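Local structure of cobalamin biosynthesis protein CobN (Mycobacterium tuberculosis, 7C6O) at residues G624-H636 with I650-M663. The protein is the large, catalytic subunit of cobaltochelatase, which probably inserts cobalt into the corrin ring of a cobalamin precursor. Numbering follows the deposited sequence.
Sequences GDIARLEQLLDEH and IRQQIWTLIRAAKM
Asp625 and Leu657 meet near one end of an antiparallel helical hairpin, whose axes over 624-636 and 650-660 approach to 9.9 Å, with N-to-C directions 162° apart, and whose arms interlock knobs-into-holes. Leu657 is one knob, seated among Asp625, Arg628, Leu629 and Leu632; its CD1 lies 3.7 Å from Asp625 CG. Asp625 OD1 takes both NE and NH2 of Arg628 side-on, in the guanidinium plane, a salt bridge with Leu657 CD1 at the guanidinium edge. Past Asp625 O, at 3.5 Å, comes the methyl CE of Met663, the residue after the Schellman motif at Lys662; CE also touches Ile626 CG1. Leu629 sends CD2 to Met663 SD and CD1 to Ile654 CG2. The next knob, Leu632, enters from the first helix among Ile650, Gln653, Ile654 and Leu657, its CB 3.7 Å from Ile654 CG1. Ile654 answers between Leu629, Leu632, Leu633 and His636. Glu635 lays its carboxylate against Ile650 CD1, and two waters link it to the Gln653 amide. At His636, CG anti to the backbone N (chi1 178°) carries the ring alongside the second helix, where Asp679 OD1 of helix 675-694 makes a hydrogen bond with NE2 and a salt bridge with Arg651 NE; ring atom CD2 rests 3.8 Å from Ile650 CG2.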
loop_
_atom_site.group_PDB
_atom_site.type_symbol
_atom_site.label_atom_id
_atom_site.label_comp_id
_atom_site.label_asym_id
_atom_site.label_seq_id
_atom_site.Cartn_x
_atom_site.Cartn_y
_atom_site.Cartn_z
ATOM N N GLY A 624 22.160 23.880 22.201
ATOM C CA GLY A 624 23.603 23.724 22.294
ATOM C C GLY A 624 24.359 24.644 21.357
ATOM O O GLY A 624 24.043 25.831 21.216
ATOM N N ASP A 625 25.370 24.085 20.687
ATOM C CA ASP A 625 26.234 24.899 19.841
ATOM C C ASP A 625 25.545 25.351 18.563
ATOM O O ASP A 625 26.000 26.315 17.936
ATOM C CB ASP A 625 27.515 24.134 19.510
ATOM C CG ASP A 625 28.506 24.141 20.658
ATOM O OD1 ASP A 625 28.468 25.091 21.472
ATOM O OD2 ASP A 625 29.322 23.200 20.745
ATOM N N ILE A 626 24.472 24.674 18.153
ATOM C CA ILE A 626 23.664 25.176 17.047
ATOM C C ILE A 626 22.999 26.487 17.437
ATOM O O ILE A 626 22.972 27.447 16.656
ATOM C CB ILE A 626 22.630 24.117 16.620
ATOM C CG1 ILE A 626 23.327 22.909 15.995
ATOM C CG2 ILE A 626 21.633 24.705 15.644
ATOM C CD1 ILE A 626 22.390 21.758 15.712
ATOM N N ALA A 627 22.466 26.557 18.660
ATOM C CA ALA A 627 21.881 27.804 19.139
ATOM C C ALA A 627 22.946 28.879 19.321
ATOM O O ALA A 627 22.699 30.058 19.043
ATOM C CB ALA A 627 21.125 27.560 20.446
ATOM N N ARG A 628 24.137 28.492 19.788
ATOM C CA ARG A 628 25.227 29.457 19.922
ATOM C C ARG A 628 25.634 30.013 18.563
ATOM O O ARG A 628 25.927 31.208 18.435
ATOM C CB ARG A 628 26.424 28.804 20.616
ATOM C CG ARG A 628 27.451 29.805 21.157
ATOM C CD ARG A 628 28.764 29.121 21.522
ATOM N NE ARG A 628 28.557 27.855 22.219
ATOM C CZ ARG A 628 28.335 27.747 23.526
ATOM N NH1 ARG A 628 28.295 28.833 24.286
ATOM N NH2 ARG A 628 28.157 26.552 24.072
ATOM N N LEU A 629 25.659 29.160 17.534
ATOM C CA LEU A 629 25.993 29.625 16.190
ATOM C C LEU A 629 24.972 30.637 15.691
ATOM O O LEU A 629 25.333 31.643 15.070
ATOM C CB LEU A 629 26.083 28.436 15.233
ATOM C CG LEU A 629 26.320 28.766 13.758
ATOM C CD1 LEU A 629 27.637 29.504 13.577
ATOM C CD2 LEU A 629 26.295 27.493 12.929
ATOM N N GLU A 630 23.690 30.373 15.943
ATOM C CA GLU A 630 22.637 31.332 15.628
ATOM C C GLU A 630 22.944 32.704 16.217
ATOM O O GLU A 630 22.794 33.730 15.542
ATOM C CB GLU A 630 21.306 30.795 16.156
ATOM C CG GLU A 630 20.061 31.513 15.694
ATOM C CD GLU A 630 18.807 30.746 16.074
ATOM O OE1 GLU A 630 18.830 30.043 17.108
ATOM O OE2 GLU A 630 17.808 30.825 15.333
ATOM N N GLN A 631 23.399 32.737 17.470
ATOM C CA GLN A 631 23.712 34.007 18.118
ATOM C C GLN A 631 24.893 34.696 17.445
ATOM O O GLN A 631 24.885 35.919 17.259
ATOM C CB GLN A 631 23.998 33.775 19.602
ATOM C CG GLN A 631 22.892 33.028 20.337
ATOM C CD GLN A 631 23.319 32.544 21.713
ATOM O OE1 GLN A 631 24.422 32.839 22.177
ATOM N NE2 GLN A 631 22.444 31.791 22.370
ATOM N N LEU A 632 25.921 33.928 17.072
ATOM C CA LEU A 632 27.086 34.528 16.427
ATOM C C LEU A 632 26.749 35.034 15.029
ATOM O O LEU A 632 27.280 36.063 14.593
ATOM C CB LEU A 632 28.239 33.525 16.374
ATOM C CG LEU A 632 28.879 33.145 17.713
ATOM C CD1 LEU A 632 30.057 32.202 17.498
ATOM C CD2 LEU A 632 29.315 34.386 18.473
ATOM N N LEU A 633 25.870 34.326 14.308
ATOM C CA LEU A 633 25.453 34.793 12.988
ATOM C C LEU A 633 24.736 36.134 13.078
ATOM O O LEU A 633 24.977 37.031 12.261
ATOM C CB LEU A 633 24.548 33.758 12.314
ATOM C CG LEU A 633 25.176 32.421 11.919
ATOM C CD1 LEU A 633 24.163 31.554 11.190
ATOM C CD2 LEU A 633 26.415 32.638 11.069
ATOM N N ASP A 634 23.837 36.284 14.056
ATOM C CA ASP A 634 23.182 37.571 14.263
ATOM C C ASP A 634 24.201 38.661 14.562
ATOM O O ASP A 634 24.107 39.774 14.029
ATOM C CB ASP A 634 22.164 37.475 15.399
ATOM C CG ASP A 634 21.019 36.541 15.081
ATOM O OD1 ASP A 634 20.822 36.217 13.888
ATOM O OD2 ASP A 634 20.310 36.137 16.027
ATOM N N GLU A 635 25.181 38.361 15.416
ATOM C CA GLU A 635 26.227 39.333 15.711
ATOM C C GLU A 635 27.032 39.668 14.462
ATOM O O GLU A 635 27.409 40.826 14.248
ATOM C CB GLU A 635 27.137 38.798 16.817
ATOM C CG GLU A 635 28.223 39.766 17.258
ATOM C CD GLU A 635 28.999 39.257 18.460
ATOM O OE1 GLU A 635 28.625 38.198 19.008
ATOM O OE2 GLU A 635 29.984 39.917 18.856
ATOM N N HIS A 636 27.300 38.666 13.622
ATOM C CA HIS A 636 28.015 38.918 12.375
ATOM C C HIS A 636 27.249 39.894 11.490
ATOM O O HIS A 636 27.844 40.796 10.886
ATOM C CB HIS A 636 28.262 37.601 11.639
ATOM C CG HIS A 636 28.941 37.765 10.315
ATOM N ND1 HIS A 636 28.249 38.020 9.150
ATOM C CD2 HIS A 636 30.249 37.709 9.971
ATOM C CE1 HIS A 636 29.103 38.116 8.146
ATOM N NE2 HIS A 636 30.323 37.929 8.617
ATOM N N ILE A 650 34.786 38.444 14.402
ATOM C CA ILE A 650 33.597 37.613 14.565
ATOM C C ILE A 650 33.646 36.418 13.620
ATOM O O ILE A 650 33.127 35.342 13.943
ATOM C CB ILE A 650 32.319 38.456 14.373
ATOM C CG1 ILE A 650 31.070 37.624 14.674
ATOM C CG2 ILE A 650 32.251 39.042 12.973
ATOM C CD1 ILE A 650 31.014 37.103 16.097
ATOM N N ARG A 651 34.283 36.571 12.452
ATOM C CA ARG A 651 34.489 35.427 11.569
ATOM C C ARG A 651 35.324 34.350 12.253
ATOM O O ARG A 651 35.040 33.154 12.114
ATOM C CB ARG A 651 35.165 35.865 10.267
ATOM C CG ARG A 651 34.308 36.693 9.316
ATOM C CD ARG A 651 35.068 36.936 8.012
ATOM N NE ARG A 651 34.379 37.842 7.096
ATOM C CZ ARG A 651 34.867 39.010 6.688
ATOM N NH1 ARG A 651 36.055 39.419 7.110
ATOM N NH2 ARG A 651 34.169 39.767 5.850
ATOM N N GLN A 652 36.360 34.756 12.993
ATOM C CA GLN A 652 37.186 33.786 13.705
ATOM C C GLN A 652 36.386 33.066 14.782
ATOM O O GLN A 652 36.536 31.852 14.967
ATOM C CB GLN A 652 38.407 34.472 14.320
ATOM C CG GLN A 652 39.450 34.930 13.313
ATOM C CD GLN A 652 40.663 35.563 13.971
ATOM O OE1 GLN A 652 40.763 35.618 15.197
ATOM N NE2 GLN A 652 41.592 36.048 13.155
ATOM N N GLN A 653 35.541 33.801 15.513
ATOM C CA GLN A 653 34.678 33.167 16.510
ATOM C C GLN A 653 33.769 32.128 15.870
ATOM O O GLN A 653 33.577 31.035 16.419
ATOM C CB GLN A 653 33.833 34.215 17.230
ATOM C CG GLN A 653 34.588 35.123 18.177
ATOM C CD GLN A 653 33.652 36.049 18.932
ATOM O OE1 GLN A 653 32.754 35.597 19.644
ATOM N NE2 GLN A 653 33.844 37.352 18.763
ATOM N N ILE A 654 33.189 32.460 14.717
ATOM C CA ILE A 654 32.279 31.539 14.043
ATOM C C ILE A 654 33.032 30.316 13.541
ATOM O O ILE A 654 32.561 29.180 13.679
ATOM C CB ILE A 654 31.537 32.265 12.905
ATOM C CG1 ILE A 654 30.558 33.293 13.483
ATOM C CG2 ILE A 654 30.815 31.271 12.001
ATOM C CD1 ILE A 654 29.883 34.160 12.432
ATOM N N TRP A 655 34.219 30.523 12.960
ATOM C CA TRP A 655 34.988 29.392 12.453
ATOM C C TRP A 655 35.459 28.493 13.588
ATOM O O TRP A 655 35.447 27.263 13.460
ATOM C CB TRP A 655 36.179 29.879 11.628
ATOM C CG TRP A 655 36.876 28.757 10.934
ATOM C CD1 TRP A 655 38.151 28.323 11.147
ATOM C CD2 TRP A 655 36.319 27.896 9.936
ATOM N NE1 TRP A 655 38.428 27.252 10.332
ATOM C CE2 TRP A 655 37.318 26.969 9.580
ATOM C CE3 TRP A 655 35.076 27.822 9.303
ATOM C CZ2 TRP A 655 37.111 25.983 8.622
ATOM C CZ3 TRP A 655 34.872 26.841 8.350
ATOM C CH2 TRP A 655 35.886 25.937 8.017
ATOM N N THR A 656 35.877 29.092 14.705
ATOM C CA THR A 656 36.244 28.308 15.879
ATOM C C THR A 656 35.079 27.440 16.342
ATOM O O THR A 656 35.251 26.249 16.623
ATOM C CB THR A 656 36.706 29.237 17.001
ATOM O OG1 THR A 656 37.982 29.797 16.663
ATOM C CG2 THR A 656 36.813 28.483 18.320
ATOM N N LEU A 657 33.879 28.019 16.409
ATOM C CA LEU A 657 32.709 27.250 16.827
ATOM C C LEU A 657 32.394 26.139 15.832
ATOM O O LEU A 657 32.149 24.993 16.225
ATOM C CB LEU A 657 31.504 28.176 16.998
ATOM C CG LEU A 657 30.175 27.484 17.318
ATOM C CD1 LEU A 657 30.298 26.594 18.552
ATOM C CD2 LEU A 657 29.079 28.515 17.510
ATOM N N ILE A 658 32.399 26.463 14.536
ATOM C CA ILE A 658 32.098 25.470 13.505
ATOM C C ILE A 658 33.067 24.297 13.593
ATOM O O ILE A 658 32.663 23.128 13.549
ATOM C CB ILE A 658 32.122 26.123 12.110
ATOM C CG1 ILE A 658 30.879 26.995 11.907
ATOM C CG2 ILE A 658 32.224 25.067 11.012
ATOM C CD1 ILE A 658 30.876 27.780 10.602
ATOM N N ARG A 659 34.362 24.590 13.736
ATOM C CA ARG A 659 35.355 23.524 13.831
ATOM C C ARG A 659 35.208 22.743 15.131
ATOM O O ARG A 659 35.258 21.508 15.128
ATOM C CB ARG A 659 36.766 24.108 13.716
ATOM C CG ARG A 659 37.131 24.593 12.320
ATOM C CD ARG A 659 37.520 23.433 11.416
ATOM N NE ARG A 659 38.851 22.925 11.738
ATOM C CZ ARG A 659 39.357 21.792 11.261
ATOM N NH1 ARG A 659 38.641 21.037 10.437
ATOM N NH2 ARG A 659 40.580 21.411 11.608
ATOM N N ALA A 660 35.011 23.445 16.250
ATOM C CA ALA A 660 34.943 22.774 17.545
ATOM C C ALA A 660 33.729 21.857 17.639
ATOM O O ALA A 660 33.799 20.787 18.258
ATOM C CB ALA A 660 34.925 23.811 18.670
ATOM N N ALA A 661 32.612 22.249 17.032
ATOM C CA ALA A 661 31.383 21.468 17.079
ATOM C C ALA A 661 31.262 20.466 15.937
ATOM O O ALA A 661 30.228 19.795 15.833
ATOM C CB ALA A 661 30.166 22.399 17.068
ATOM N N LYS A 662 32.286 20.348 15.088
ATOM C CA LYS A 662 32.307 19.441 13.938
ATOM C C LYS A 662 31.262 19.804 12.887
ATOM O O LYS A 662 30.870 18.954 12.081
ATOM C CB LYS A 662 32.124 17.976 14.362
ATOM C CG LYS A 662 33.039 17.531 15.491
ATOM C CD LYS A 662 34.498 17.731 15.138
ATOM C CE LYS A 662 34.936 16.800 14.023
ATOM N NZ LYS A 662 36.353 17.053 13.648
ATOM N N MET A 663 30.798 21.053 12.870
ATOM C CA MET A 663 29.815 21.454 11.871
ATOM C C MET A 663 30.408 21.570 10.476
ATOM O O MET A 663 29.648 21.631 9.504
ATOM C CB MET A 663 29.168 22.778 12.265
ATOM C CG MET A 663 28.341 22.691 13.530
ATOM S SD MET A 663 27.886 24.334 14.098
ATOM C CE MET A 663 26.978 23.926 15.589
HETATM O O HOH W 1 30.674 37.348 20.495
HETATM O O HOH W 2 32.573 39.625 19.380
#